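Local coordinates for glutamate--LysW ligase ArgX (Sulfolobus tokodaii, PDB 3VPB), which catalyses the ATP-dependent joining of the amino group of glutamate to the gamma-carboxyl group of the C-terminal glutamate of the carrier protein LysW in arginine biosynthesis, at the interface of chains A and C and the interface of chains A and B. Coordinates in Å, arbitrary orientation; residue numbers count along the deposited sequence, not the author numbering. Chains: chain A/B, Putative acetylornithine deacetylase; chain C, Alpha-aminoadipate carrier protein lysW.

Contact 1: the interface of chains A and C. Residues chain A 8-10, 15; chain C 21-24.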
loop_
_atom_site.group_PDB
_atom_site.type_symbol
_atom_site.label_atom_id
_atom_site.label_comp_id
_atom_site.label_asym_id
_atom_site.label_seq_id
_atom_site.Cartn_x
_atom_site.Cartn_y
_atom_site.Cartn_z
ATOM N N ASP A 8 6.977 -19.088 11.351
ATOM C CA ASP A 8 6.716 -17.699 11.801
ATOM C C ASP A 8 5.554 -17.652 12.779
ATOM O O ASP A 8 5.700 -17.218 13.946
ATOM C CB ASP A 8 6.596 -16.660 10.657
ATOM C CG ASP A 8 5.580 -17.015 9.591
ATOM O OD1 ASP A 8 5.556 -16.267 8.576
ATOM O OD2 ASP A 8 4.826 -18.030 9.715
ATOM N N ILE A 9 4.409 -18.111 12.309
ATOM C CA ILE A 9 3.256 -18.337 13.166
ATOM C C ILE A 9 3.163 -19.830 13.332
ATOM O O ILE A 9 3.160 -20.558 12.332
ATOM C CB ILE A 9 1.938 -17.915 12.479
ATOM C CG1 ILE A 9 1.974 -16.450 12.017
ATOM C CG2 ILE A 9 0.715 -18.260 13.369
ATOM C CD1 ILE A 9 2.291 -15.457 13.074
ATOM N N VAL A 10 3.040 -20.285 14.572
ATOM C CA VAL A 10 2.942 -21.707 14.859
ATOM C C VAL A 10 1.459 -22.129 14.921
ATOM O O VAL A 10 0.778 -21.874 15.913
ATOM C CB VAL A 10 3.689 -22.061 16.159
ATOM C CG1 VAL A 10 3.384 -23.509 16.587
ATOM C CG2 VAL A 10 5.202 -21.875 15.972
ATOM N N LYS A 15 2.714 -27.468 15.142
ATOM C CA LYS A 15 2.755 -28.190 16.426
ATOM C C LYS A 15 2.777 -29.693 16.209
ATOM O O LYS A 15 3.565 -30.394 16.857
ATOM C CB LYS A 15 1.581 -27.790 17.319
ATOM C CG LYS A 15 1.775 -26.452 17.973
ATOM C CD LYS A 15 0.672 -26.159 18.943
ATOM C CE LYS A 15 1.080 -26.594 20.344
ATOM N NZ LYS A 15 -0.042 -26.333 21.305
ATOM N N PRO C 21 6.013 -21.056 21.869
ATOM C CA PRO C 21 6.387 -19.758 21.302
ATOM C C PRO C 21 6.020 -19.653 19.815
ATOM O O PRO C 21 6.347 -20.550 19.039
ATOM C CB PRO C 21 7.910 -19.718 21.488
ATOM C CG PRO C 21 8.239 -20.799 22.492
ATOM C CD PRO C 21 6.981 -21.500 22.888
ATOM N N GLY C 22 5.321 -18.580 19.444
ATOM C CA GLY C 22 4.884 -18.339 18.060
ATOM C C GLY C 22 3.398 -18.591 17.820
ATOM O O GLY C 22 2.871 -18.250 16.764
ATOM N N GLU C 23 2.732 -19.216 18.790
ATOM C CA GLU C 23 1.291 -19.467 18.714
ATOM C C GLU C 23 0.491 -18.197 18.943
ATOM O O GLU C 23 0.947 -17.292 19.618
ATOM C CB GLU C 23 0.867 -20.504 19.741
ATOM C CG GLU C 23 1.153 -21.919 19.333
ATOM C CD GLU C 23 0.412 -22.905 20.182
ATOM O OE1 GLU C 23 -0.798 -23.133 19.938
ATOM O OE2 GLU C 23 1.051 -23.461 21.092
ATOM N N ILE C 24 -0.706 -18.154 18.367
ATOM C CA ILE C 24 -1.581 -16.995 18.452
ATOM C C ILE C 24 -2.649 -17.221 19.510
ATOM O O ILE C 24 -3.226 -18.318 19.586
ATOM C CB ILE C 24 -2.277 -16.747 17.091
ATOM C CG1 ILE C 24 -1.252 -16.427 15.999
ATOM C CG2 ILE C 24 -3.330 -15.646 17.196
ATOM C CD1 ILE C 24 -0.285 -15.313 16.324
HETATM O O HOH W 1 -1.628 -20.145 16.445
#

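Contact 2: the interface of chains A and B. Residues chain A 88, 91-92, 101, 106; chain B 40, 65-66, 69.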
loop_
_atom_site.group_PDB
_atom_site.type_symbol
_atom_site.label_atom_id
_atom_site.label_comp_id
_atom_site.label_asym_id
_atom_site.label_seq_id
_atom_site.Cartn_x
_atom_site.Cartn_y
_atom_site.Cartn_z
ATOM N N ILE A 88 0.331 -18.130 -11.956
ATOM C CA ILE A 88 0.656 -17.975 -13.373
ATOM C C ILE A 88 1.821 -18.901 -13.730
ATOM O O ILE A 88 1.795 -19.580 -14.764
ATOM C CB ILE A 88 0.941 -16.499 -13.742
ATOM C CG1 ILE A 88 -0.368 -15.692 -13.657
ATOM C CG2 ILE A 88 1.566 -16.396 -15.177
ATOM C CD1 ILE A 88 -0.172 -14.187 -13.721
ATOM N N TYR A 91 0.517 -22.476 -13.699
ATOM C CA TYR A 91 -0.263 -22.744 -14.927
ATOM C C TYR A 91 0.620 -22.887 -16.127
ATOM O O TYR A 91 0.363 -23.741 -16.965
ATOM C CB TYR A 91 -1.289 -21.635 -15.200
ATOM C CG TYR A 91 -2.473 -21.652 -14.268
ATOM C CD1 TYR A 91 -3.041 -20.448 -13.826
ATOM C CD2 TYR A 91 -3.027 -22.856 -13.814
ATOM C CE1 TYR A 91 -4.122 -20.444 -12.988
ATOM C CE2 TYR A 91 -4.130 -22.874 -12.977
ATOM C CZ TYR A 91 -4.663 -21.657 -12.557
ATOM O OH TYR A 91 -5.756 -21.655 -11.740
ATOM N N SER A 92 1.682 -22.067 -16.215
ATOM C CA SER A 92 2.587 -22.149 -17.347
ATOM C C SER A 92 3.227 -23.530 -17.454
ATOM O O SER A 92 3.261 -24.113 -18.536
ATOM C CB SER A 92 3.705 -21.112 -17.249
ATOM O OG SER A 92 4.485 -21.210 -18.416
ATOM N N ILE A 101 -5.939 -27.328 -17.173
ATOM C CA ILE A 101 -6.115 -26.197 -16.266
ATOM C C ILE A 101 -7.358 -25.425 -16.698
ATOM O O ILE A 101 -7.851 -25.606 -17.818
ATOM C CB ILE A 101 -4.849 -25.271 -16.255
ATOM C CG1 ILE A 101 -4.661 -24.576 -17.621
ATOM C CG2 ILE A 101 -3.623 -26.056 -15.785
ATOM C CD1 ILE A 101 -3.543 -23.491 -17.659
ATOM N N ILE A 106 -4.414 -13.983 -19.229
ATOM C CA ILE A 106 -3.696 -13.167 -18.243
ATOM C C ILE A 106 -3.768 -11.710 -18.694
ATOM O O ILE A 106 -3.496 -11.420 -19.847
ATOM C CB ILE A 106 -2.234 -13.604 -18.119
ATOM C CG1 ILE A 106 -2.149 -15.090 -17.735
ATOM C CG2 ILE A 106 -1.439 -12.723 -17.112
ATOM C CD1 ILE A 106 -3.047 -15.489 -16.517
ATOM N N PHE B 40 -3.582 -18.293 -22.274
ATOM C CA PHE B 40 -2.882 -19.560 -22.115
ATOM C C PHE B 40 -3.466 -20.486 -23.148
ATOM O O PHE B 40 -4.419 -21.237 -22.872
ATOM C CB PHE B 40 -3.118 -20.162 -20.727
ATOM C CG PHE B 40 -2.089 -19.791 -19.720
ATOM C CD1 PHE B 40 -2.408 -18.975 -18.650
ATOM C CD2 PHE B 40 -0.781 -20.253 -19.834
ATOM C CE1 PHE B 40 -1.455 -18.655 -17.693
ATOM C CE2 PHE B 40 0.172 -19.912 -18.885
ATOM C CZ PHE B 40 -0.163 -19.114 -17.826
ATOM N N ALA B 65 6.202 -16.254 -18.847
ATOM C CA ALA B 65 5.561 -17.521 -18.478
ATOM C C ALA B 65 4.447 -17.912 -19.452
ATOM O O ALA B 65 4.349 -19.084 -19.856
ATOM C CB ALA B 65 5.004 -17.420 -17.077
ATOM N N VAL B 66 3.590 -16.954 -19.817
ATOM C CA VAL B 66 2.500 -17.244 -20.755
ATOM C C VAL B 66 3.023 -17.622 -22.141
ATOM O O VAL B 66 2.549 -18.581 -22.730
ATOM C CB VAL B 66 1.491 -16.108 -20.867
ATOM C CG1 VAL B 66 0.331 -16.487 -21.883
ATOM C CG2 VAL B 66 0.882 -15.786 -19.471
ATOM N N ALA B 69 4.475 -21.137 -22.163
ATOM C CA ALA B 69 3.416 -22.132 -22.130
ATOM C C ALA B 69 2.924 -22.422 -23.557
ATOM O O ALA B 69 2.453 -23.524 -23.837
ATOM C CB ALA B 69 2.276 -21.645 -21.253
#

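Contact 3: the interface of chains A and C. Residues chain A 55-58, 130; chain C 52-54.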
loop_
_atom_site.group_PDB
_atom_site.type_symbol
_atom_site.label_atom_id
_atom_site.label_comp_id
_atom_site.label_asym_id
_atom_site.label_seq_id
_atom_site.Cartn_x
_atom_site.Cartn_y
_atom_site.Cartn_z
ATOM N N VAL A 55 3.942 -19.071 7.346
ATOM C CA VAL A 55 2.632 -18.707 6.778
ATOM C C VAL A 55 2.818 -17.669 5.677
ATOM O O VAL A 55 2.045 -17.642 4.713
ATOM C CB VAL A 55 1.706 -18.128 7.879
ATOM C CG1 VAL A 55 0.292 -17.778 7.322
ATOM C CG2 VAL A 55 1.557 -19.110 9.036
ATOM N N SER A 56 3.818 -16.792 5.845
ATOM C CA SER A 56 4.184 -15.818 4.804
ATOM C C SER A 56 4.917 -16.552 3.685
ATOM O O SER A 56 5.964 -17.172 3.915
ATOM C CB SER A 56 5.077 -14.706 5.376
ATOM O OG SER A 56 5.721 -14.012 4.312
ATOM N N MET A 57 4.377 -16.479 2.480
ATOM C CA MET A 57 5.030 -17.106 1.336
ATOM C C MET A 57 6.441 -16.504 1.093
ATOM O O MET A 57 7.376 -17.231 0.761
ATOM C CB MET A 57 4.172 -16.979 0.100
ATOM C CG MET A 57 4.778 -17.775 -1.059
ATOM S SD MET A 57 5.759 -16.661 -2.050
ATOM C CE MET A 57 4.366 -16.213 -3.115
ATOM N N TYR A 58 6.593 -15.193 1.278
ATOM C CA TYR A 58 7.932 -14.579 1.079
ATOM C C TYR A 58 8.920 -15.072 2.153
ATOM O O TYR A 58 10.101 -15.333 1.865
ATOM C CB TYR A 58 7.842 -13.048 1.061
ATOM C CG TYR A 58 7.153 -12.500 -0.166
ATOM C CD1 TYR A 58 7.573 -12.859 -1.446
ATOM C CD2 TYR A 58 6.109 -11.591 -0.048
ATOM C CE1 TYR A 58 6.925 -12.366 -2.584
ATOM C CE2 TYR A 58 5.465 -11.086 -1.178
ATOM C CZ TYR A 58 5.886 -11.469 -2.440
ATOM O OH TYR A 58 5.254 -10.973 -3.571
ATOM N N ILE A 130 -0.891 -14.412 -6.730
ATOM C CA ILE A 130 -0.433 -14.611 -5.358
ATOM C C ILE A 130 -1.620 -14.485 -4.432
ATOM O O ILE A 130 -2.537 -13.676 -4.656
ATOM C CB ILE A 130 0.707 -13.611 -4.980
ATOM C CG1 ILE A 130 1.918 -13.870 -5.872
ATOM C CG2 ILE A 130 1.151 -13.757 -3.517
ATOM C CD1 ILE A 130 2.898 -12.730 -5.931
ATOM N N GLU C 52 -0.522 -9.936 2.362
ATOM C CA GLU C 52 -1.125 -10.295 1.083
ATOM C C GLU C 52 -0.530 -11.597 0.534
ATOM O O GLU C 52 -1.111 -12.214 -0.369
ATOM C CB GLU C 52 -0.965 -9.135 0.080
ATOM C CG GLU C 52 0.373 -9.111 -0.659
ATOM C CD GLU C 52 1.547 -8.542 0.139
ATOM O OE1 GLU C 52 1.385 -8.202 1.337
ATOM O OE2 GLU C 52 2.649 -8.456 -0.455
ATOM N N ASP C 53 0.587 -12.028 1.123
ATOM C CA ASP C 53 1.261 -13.286 0.750
ATOM C C ASP C 53 1.035 -14.435 1.768
ATOM O O ASP C 53 1.675 -15.501 1.687
ATOM C CB ASP C 53 2.764 -13.021 0.598
ATOM C CG ASP C 53 3.454 -12.764 1.932
ATOM O OD1 ASP C 53 2.901 -12.034 2.793
ATOM O OD2 ASP C 53 4.565 -13.301 2.121
ATOM N N TRP C 54 0.129 -14.228 2.720
ATOM C CA TRP C 54 -0.141 -15.250 3.754
ATOM C C TRP C 54 -0.981 -16.431 3.291
ATOM O O TRP C 54 -1.989 -16.264 2.613
ATOM C CB TRP C 54 -0.838 -14.627 4.965
ATOM C CG TRP C 54 0.081 -13.930 5.902
ATOM C CD1 TRP C 54 1.249 -13.276 5.583
ATOM C CD2 TRP C 54 -0.076 -13.803 7.318
ATOM N NE1 TRP C 54 1.818 -12.749 6.718
ATOM C CE2 TRP C 54 1.032 -13.061 7.796
ATOM C CE3 TRP C 54 -1.044 -14.251 8.236
ATOM C CZ2 TRP C 54 1.202 -12.758 9.157
ATOM C CZ3 TRP C 54 -0.871 -13.949 9.587
ATOM C CH2 TRP C 54 0.245 -13.210 10.029
#

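Contact 4: the interface of chains A and B. Residues chain A 40, 61-62, 65-66, 68, 78, 82; chain B 88-89, 92-93.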
loop_
_atom_site.group_PDB
_atom_site.type_symbol
_atom_site.label_atom_id
_atom_site.label_comp_id
_atom_site.label_asym_id
_atom_site.label_seq_id
_atom_site.Cartn_x
_atom_site.Cartn_y
_atom_site.Cartn_z
ATOM N N PHE A 40 23.923 -15.573 5.328
ATOM C CA PHE A 40 24.422 -16.265 4.145
ATOM C C PHE A 40 25.838 -16.704 4.480
ATOM O O PHE A 40 26.815 -15.996 4.209
ATOM C CB PHE A 40 24.447 -15.354 2.903
ATOM C CG PHE A 40 23.229 -15.449 2.046
ATOM C CD1 PHE A 40 22.393 -14.350 1.879
ATOM C CD2 PHE A 40 22.915 -16.637 1.372
ATOM C CE1 PHE A 40 21.253 -14.424 1.055
ATOM C CE2 PHE A 40 21.779 -16.708 0.566
ATOM C CZ PHE A 40 20.956 -15.598 0.410
ATOM N N LEU A 61 9.839 -18.637 1.048
ATOM C CA LEU A 61 10.718 -18.521 -0.093
ATOM C C LEU A 61 12.140 -18.140 0.322
ATOM O O LEU A 61 13.094 -18.790 -0.045
ATOM C CB LEU A 61 10.144 -17.523 -1.110
ATOM C CG LEU A 61 11.013 -17.179 -2.329
ATOM C CD1 LEU A 61 11.223 -18.476 -3.185
ATOM C CD2 LEU A 61 10.389 -16.113 -3.189
ATOM N N TYR A 62 12.273 -17.092 1.117
ATOM C CA TYR A 62 13.596 -16.556 1.430
ATOM C C TYR A 62 14.335 -17.377 2.475
ATOM O O TYR A 62 15.568 -17.501 2.405
ATOM C CB TYR A 62 13.483 -15.073 1.855
ATOM C CG TYR A 62 12.980 -14.167 0.740
ATOM C CD1 TYR A 62 12.175 -13.061 1.023
ATOM C CD2 TYR A 62 13.289 -14.427 -0.609
ATOM C CE1 TYR A 62 11.722 -12.218 -0.001
ATOM C CE2 TYR A 62 12.822 -13.591 -1.640
ATOM C CZ TYR A 62 12.036 -12.485 -1.305
ATOM O OH TYR A 62 11.564 -11.663 -2.274
ATOM N N ALA A 65 15.687 -20.288 0.521
ATOM C CA ALA A 65 16.873 -19.871 -0.240
ATOM C C ALA A 65 18.141 -19.713 0.599
ATOM O O ALA A 65 19.220 -20.153 0.175
ATOM C CB ALA A 65 16.587 -18.598 -1.029
ATOM N N VAL A 66 18.043 -19.080 1.767
ATOM C CA VAL A 66 19.211 -18.987 2.659
ATOM C C VAL A 66 19.712 -20.375 3.135
ATOM O O VAL A 66 20.914 -20.653 3.146
ATOM C CB VAL A 66 18.967 -18.035 3.830
ATOM C CG1 VAL A 66 20.228 -17.915 4.695
ATOM C CG2 VAL A 66 18.611 -16.656 3.289
ATOM N N GLU A 68 19.259 -23.305 1.681
ATOM C CA GLU A 68 19.851 -23.947 0.488
ATOM C C GLU A 68 21.274 -23.479 0.181
ATOM O O GLU A 68 22.131 -24.288 -0.228
ATOM C CB GLU A 68 18.987 -23.683 -0.736
ATOM C CG GLU A 68 17.747 -24.577 -0.781
ATOM C CD GLU A 68 16.803 -24.178 -1.919
ATOM O OE1 GLU A 68 15.860 -24.950 -2.203
ATOM O OE2 GLU A 68 17.017 -23.098 -2.533
ATOM N N SER A 78 13.280 -23.787 -2.669
ATOM C CA SER A 78 12.941 -22.410 -3.055
ATOM C C SER A 78 12.369 -22.365 -4.476
ATOM O O SER A 78 11.513 -21.550 -4.772
ATOM C CB SER A 78 14.162 -21.487 -2.918
ATOM O OG SER A 78 15.126 -21.826 -3.914
ATOM N N ASN A 82 8.631 -20.894 -5.254
ATOM C CA ASN A 82 8.461 -19.817 -6.212
ATOM C C ASN A 82 7.396 -20.174 -7.265
ATOM O O ASN A 82 6.511 -19.360 -7.591
ATOM C CB ASN A 82 9.811 -19.470 -6.839
ATOM C CG ASN A 82 10.116 -17.975 -6.825
ATOM O OD1 ASN A 82 11.247 -17.575 -7.058
ATOM N ND2 ASN A 82 9.115 -17.153 -6.535
ATOM N N ILE B 88 17.711 -12.005 -3.156
ATOM C CA ILE B 88 17.956 -13.129 -2.220
ATOM C C ILE B 88 18.123 -14.438 -2.987
ATOM O O ILE B 88 19.031 -15.228 -2.681
ATOM C CB ILE B 88 16.868 -13.231 -1.109
ATOM C CG1 ILE B 88 16.951 -12.002 -0.196
ATOM C CG2 ILE B 88 16.988 -14.585 -0.313
ATOM C CD1 ILE B 88 15.746 -11.810 0.725
ATOM N N LEU B 89 17.266 -14.654 -3.987
ATOM C CA LEU B 89 17.370 -15.874 -4.812
ATOM C C LEU B 89 18.682 -15.896 -5.608
ATOM O O LEU B 89 19.310 -16.959 -5.767
ATOM C CB LEU B 89 16.156 -15.990 -5.746
ATOM C CG LEU B 89 14.794 -16.017 -5.037
ATOM C CD1 LEU B 89 13.787 -16.343 -6.084
ATOM C CD2 LEU B 89 14.759 -17.035 -3.879
ATOM N N SER B 92 21.516 -16.591 -3.177
ATOM C CA SER B 92 21.511 -18.032 -2.848
ATOM C C SER B 92 22.292 -18.895 -3.857
ATOM O O SER B 92 23.159 -19.708 -3.455
ATOM C CB SER B 92 20.075 -18.582 -2.723
ATOM O OG SER B 92 20.098 -19.895 -2.193
ATOM N N LYS B 93 21.976 -18.731 -5.142
ATOM C CA LYS B 93 22.595 -19.516 -6.225
ATOM C C LYS B 93 24.081 -19.182 -6.316
ATOM O O LYS B 93 24.928 -20.080 -6.401
ATOM C CB LYS B 93 21.936 -19.244 -7.575
ATOM C CG LYS B 93 20.542 -19.831 -7.776
ATOM C CD LYS B 93 20.479 -21.338 -7.544
ATOM C CE LYS B 93 19.069 -21.898 -7.849
ATOM N NZ LYS B 93 18.064 -21.553 -6.803
HETATM O O HOH W 2 18.994 -21.795 -4.128
#

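Contact 1: the interface of chains A and C
A:Lys15 and C:Glu23 meet with their side chains at about a right angle. The lysine projects from helix 12-23 and bends at its third torsion (chi3 94°), which lays its aliphatic part over the carboxylate: CD of A:Lys15 is 3.5 Å from CD of C:Glu23. The ammonium NZ of A:Lys15 forms a salt bridge of 3.1 Å with OE2 of C:Glu23; as a hydrogen bond it is weak, so charge attraction probably matters more than direction here. The stem of the glutamate also serves the contact, its CG standing 3.9 Å from CG1 of A:Val10. The other branch of that valine, CG2, points toward the carbonyl of C:Pro21. Farther along, A:Ile9 and C:Ile24 cross obliquely, branch methyl CG2 of A:Ile9 resting 3.8 Å from CG1 of C:Ile24. This loop after strand 2-7 of ArgX thus receives the 21-24 segment of LysW, which lies within its TFIIB-type zinc finger region, and helps dock the carrier on its ligase. Backbone polar groups pair between the side chains: N of A:Val10 donates to O of C:Gly22 at 3.0 Å, nearly straight at the hydrogen (176°). One water joins O of A:Val10 (3.0 Å) to N of C:Ile24 (2.9 Å).

Contact 2: the interface of chains A and B
Helix 87-96 of chain A faces helix 57-69 of chain B, whose B:Ala65 and B:Val66 have helical backbone torsions, while B:Phe40 comes from a loop and A:Ile106 from strand 104-107. The hydroxyl of A:Ser92 is anti to its own backbone N (chi1 -177°), which directs OG across to the carbonyl O of B:Ala65 at 2.6 Å. The donor lies above the carbonyl plane, 35° out of it. Beside this bond, CB of A:Ser92 is 3.9 Å from CB of B:Ala65. The ring of B:Phe40 wedges between the helix and the strand. On one flank its CE1 meets CG1 of A:Ile106 at 3.6 Å; on the other its CE2 meets CA of A:Ser92, also at 3.6 Å. The ring tip, CZ, reaches CB of A:Tyr91 at 3.8 Å, and CB of B:Ala69 sits at the ring edge in its plane, a neighbour from the ring's own chain that flanks it. A:Ile106 also slides past B:Val66 in the opposite direction, with CG1 of A:Ile106 3.6 Å from CG2 of B:Val66. By combining an aromatic wedge with a directed serine bond, this patch helps fix two ArgX subunits in register within the homotetramer, and the two-fold axis supplies its twin.

Contact 3: the interface of chains A and C
C:Asp53 and C:Trp54, from the C-terminal EDWGE motif of LysW, meet the start of helix 57-69 of ArgX, a RimK-family ligase, helping to hold the carrier tail whose last glutamate is modified. Among the hydrogen bonds, carboxylate oxygen OD2 of C:Asp53 accepts two: from OG of A:Ser56 at 2.6 Å and from N of A:Tyr58 at 2.9 Å. The serine hydroxyl comes on the syn side, 20° out of the carboxylate plane, whereas the amide uses the anti lone pair in a nearly straight bond. CG of C:Asp53 lies between its backbone N and carbonyl carbon (chi1 71°), a crowded position that turns the acid toward the helix N-terminus, whose dipole may further stabilise its negative charge. N of A:Met57 donates to O of C:Asp53 at 3.0 Å. An antiparallel beta bridge pairs A:Ser56 with C:Trp54, aligning the two backbones. Van der Waals contacts flank these bonds. The carboxylate of C:Asp53 lies beside the ring of A:Tyr58, the planes 24° apart, CD2 of A:Tyr58 being 3.5 Å from CG of C:Asp53. CG1 of A:Val55 sits over one indole face of C:Trp54, offset toward the rim and 3.9 Å from CE3. On the same side, beyond the pyrrole edge, CA of A:Ser56 lies 4.0 Å from CD1 of C:Trp54.

Contact 4: the interface of chains A and B
B:Leu89 is pressed against A:Ala65 and A:Leu61. CD2 of B:Leu89 touches CB of A:Ala65 at 3.7 Å and CD1 of A:Leu61 at 3.9 Å, the two leucine side chains crossing at about a right angle. The preceding residue, B:Ile88, presents its end methyl to an aromatic face: CD1 lies over the A:Tyr62 ring, 3.7 Å from the centroid and displaced toward the rim, a CH-pi contact. Its other branch, CG2, turns toward CB of A:Ala65. A:Ala65 is thus met at its methyl by B:Leu89 and B:Ile88, and at its carbonyl O by OG of B:Ser92, which donates a 2.5 Å bond. That hydroxyl stands anti to the backbone N (chi1 -170°), which carries it toward the carbonyl, and the donor is tilted 34° from the carbonyl plane. A water extends this polar strip: it lies 2.8 Å from NZ of B:Lys93 and also meets OG of B:Ser92 and carboxylate OE2 of A:Glu68. The glutamate is positioned from its own chain by A:Ser78, whose OG donates to OE2 of A:Glu68 at 2.7 Å. Helix 87-96 of chain B, in its RimK-like ATP-grasp region, thus packs on helices 57-69 and 78-84 of chain A, the former in the LysX preATP-grasp region.

Contact 2 and contact 4 are symmetry-related patches of one two-fold interface: the pair formed by helix 87-96 and helix 57-69 recurs with the chains exchanged. Between centres of C-alpha atoms, these two lie about 24 Å apart, contacts 1 and 3 about 16 Å, contacts 3 and 4 about 15 Å, and contacts 1 and 2 about 35 Å. Contact 1 and contact 3 hold LysW by its zinc finger region and its C-terminal motif, giving the carrier two separated anchors. Helix 57-69 of chain A serves contact 3 with its start and contact 4 with later turns, so one helix takes part in both carrier docking and subunit assembly; whether they influence each other the structure alone does not show.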